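Local coordinates for IPT/TIG domain-containing protein BACOVA_02650 (Bacteroides ovatus, PDB 5E7G) that binds xyloglucan at the bacterial cell surface, probably before the polysaccharide is taken into the periplasm for degradation, at residues Gln151-Tyr156 against Thr168-Leu173. Residues are numbered along the deposited sequence; the frame is centred on the assembly and turned at random.
Sequences QEITNY and TAPANL
T168 and N155 join the two segments through one backbone hydrogen bond, from T168 N to N155 O, 3.2 Å long. It is close to straight, with an N-H...O angle of 162°. The segments run antiparallel. The CA of N155 lies opposite that of T168, 5.9 Å away, and the CA of I153 opposite that of P170, 6.2 Å away. The contact lies in the second IPT/TIG domain, an immunoglobulin-like beta-sandwich. Segment 151-156 passes from one sheet to the other, starting on an edge strand beside strand 130-136. Segment 168-173 leaves strand 164-168 on its way to strand 178-183 in the opposite sheet. The contact joins these two connections at one edge of the sandwich, far from the glycan site.

N155 points toward T168, with CG anti to the backbone N (chi1 -174°). The two side chains slant across each other, and N155 CB lies 3.4 Å from T168 OG1. I153 is buried. Its CG2 faces T168 O at 3.7 Å, while CG1 meets P170 CD at 4.2 Å. The same side chain also packs on L167.

Q151 crosses the P170 ring at about a right angle. Its chain is extended beyond CG, which carries the amide past the ring to the backbone turn at N172 and L173. There OE1 takes a weak hydrogen bond from L174 N. Replacing Q151 with an alanine would probably cost L174 N this weak bond and remove the packing against P170 CG. That carbon is 3.3 Å from Q151 OE1. OE1 also lies 3.1 Å from N172 O, two acceptors that make no bond.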
loop_
_atom_site.group_PDB
_atom_site.type_symbol
_atom_site.label_atom_id
_atom_site.label_comp_id
_atom_site.label_asym_id
_atom_site.label_seq_id
_atom_site.Cartn_x
_atom_site.Cartn_y
_atom_site.Cartn_z
ATOM N N GLN A 151 28.485 -0.236 -9.851
ATOM C CA GLN A 151 28.598 -1.681 -9.738
ATOM C C GLN A 151 28.070 -2.316 -11.024
ATOM O O GLN A 151 26.880 -2.612 -11.140
ATOM C CB GLN A 151 27.816 -2.161 -8.514
ATOM C CG GLN A 151 28.377 -3.369 -7.814
ATOM C CD GLN A 151 27.716 -3.588 -6.466
ATOM O OE1 GLN A 151 27.025 -4.584 -6.259
ATOM N NE2 GLN A 151 27.915 -2.646 -5.545
ATOM N N GLU A 152 28.956 -2.498 -11.996
ATOM C CA GLU A 152 28.557 -2.967 -13.318
ATOM C C GLU A 152 27.832 -4.305 -13.247
ATOM O O GLU A 152 28.275 -5.226 -12.560
ATOM C CB GLU A 152 29.777 -3.097 -14.230
ATOM C CG GLU A 152 29.471 -2.908 -15.707
ATOM C CD GLU A 152 29.259 -1.448 -16.090
ATOM O OE1 GLU A 152 29.535 -0.556 -15.259
ATOM O OE2 GLU A 152 28.814 -1.191 -17.229
ATOM N N ILE A 153 26.709 -4.397 -13.954
ATOM C CA ILE A 153 25.995 -5.657 -14.122
ATOM C C ILE A 153 26.366 -6.209 -15.492
ATOM O O ILE A 153 25.938 -5.681 -16.518
ATOM C CB ILE A 153 24.467 -5.475 -13.986
ATOM C CG1 ILE A 153 24.131 -4.952 -12.586
ATOM C CG2 ILE A 153 23.737 -6.795 -14.246
ATOM C CD1 ILE A 153 22.683 -4.540 -12.392
ATOM N N THR A 154 27.176 -7.264 -15.492
ATOM C CA THR A 154 27.766 -7.807 -16.716
ATOM C C THR A 154 26.836 -8.781 -17.429
ATOM O O THR A 154 26.813 -8.847 -18.659
ATOM C CB THR A 154 29.088 -8.552 -16.423
ATOM O OG1 THR A 154 28.799 -9.822 -15.824
ATOM C CG2 THR A 154 29.982 -7.736 -15.495
ATOM N N ASN A 155 26.095 -9.557 -16.644
ATOM C CA ASN A 155 25.162 -10.535 -17.183
ATOM C C ASN A 155 23.723 -10.013 -17.184
ATOM O O ASN A 155 23.065 -9.972 -16.144
ATOM C CB ASN A 155 25.248 -11.837 -16.385
ATOM C CG ASN A 155 24.414 -12.944 -16.993
ATOM O OD1 ASN A 155 24.039 -12.879 -18.164
ATOM N ND2 ASN A 155 24.116 -13.968 -16.201
ATOM N N TYR A 156 23.243 -9.603 -18.355
ATOM C CA TYR A 156 21.849 -9.210 -18.512
ATOM C C TYR A 156 21.368 -9.573 -19.909
ATOM O O TYR A 156 22.168 -9.652 -20.838
ATOM C CB TYR A 156 21.671 -7.711 -18.255
ATOM C CG TYR A 156 22.425 -6.818 -19.221
ATOM C CD1 TYR A 156 21.926 -6.556 -20.492
ATOM C CD2 TYR A 156 23.631 -6.230 -18.860
ATOM C CE1 TYR A 156 22.609 -5.745 -21.376
ATOM C CE2 TYR A 156 24.321 -5.410 -19.742
ATOM C CZ TYR A 156 23.804 -5.173 -20.998
ATOM O OH TYR A 156 24.480 -4.362 -21.880
ATOM N N THR A 168 21.471 -10.894 -13.569
ATOM C CA THR A 168 21.944 -11.552 -12.356
ATOM C C THR A 168 22.664 -10.529 -11.483
ATOM O O THR A 168 23.351 -9.637 -11.987
ATOM C CB THR A 168 22.883 -12.746 -12.673
ATOM O OG1 THR A 168 24.140 -12.263 -13.160
ATOM C CG2 THR A 168 22.244 -13.669 -13.708
ATOM N N ALA A 169 22.484 -10.661 -10.172
ATOM C CA ALA A 169 22.994 -9.685 -9.217
ATOM C C ALA A 169 24.503 -9.830 -9.012
ATOM O O ALA A 169 25.004 -10.944 -8.854
ATOM C CB ALA A 169 22.276 -9.835 -7.891
ATOM N N PRO A 170 25.229 -8.701 -8.987
ATOM C CA PRO A 170 26.683 -8.748 -8.789
ATOM C C PRO A 170 27.086 -9.164 -7.375
ATOM O O PRO A 170 26.236 -9.226 -6.486
ATOM C CB PRO A 170 27.122 -7.308 -9.072
ATOM C CG PRO A 170 25.934 -6.481 -8.759
ATOM C CD PRO A 170 24.738 -7.318 -9.117
ATOM N N ALA A 171 28.370 -9.460 -7.186
ATOM C CA ALA A 171 28.922 -9.705 -5.857
ATOM C C ALA A 171 29.056 -8.382 -5.122
ATOM O O ALA A 171 29.171 -7.330 -5.753
ATOM C CB ALA A 171 30.268 -10.396 -5.954
ATOM N N ASN A 172 29.036 -8.434 -3.794
ATOM C CA ASN A 172 29.211 -7.233 -2.986
ATOM C C ASN A 172 28.085 -6.230 -3.254
ATOM O O ASN A 172 28.333 -5.043 -3.481
ATOM C CB ASN A 172 30.581 -6.605 -3.277
ATOM C CG ASN A 172 31.041 -5.662 -2.182
ATOM O OD1 ASN A 172 30.960 -5.980 -0.995
ATOM N ND2 ASN A 172 31.529 -4.489 -2.579
ATOM N N LEU A 173 26.851 -6.726 -3.224
ATOM C CA LEU A 173 25.671 -5.950 -3.616
ATOM C C LEU A 173 25.504 -4.641 -2.861
ATOM O O LEU A 173 25.692 -4.588 -1.646
ATOM C CB LEU A 173 24.406 -6.783 -3.411
ATOM C CG LEU A 173 23.711 -7.317 -4.662
ATOM C CD1 LEU A 173 22.512 -8.153 -4.255
ATOM C CD2 LEU A 173 23.277 -6.189 -5.595
#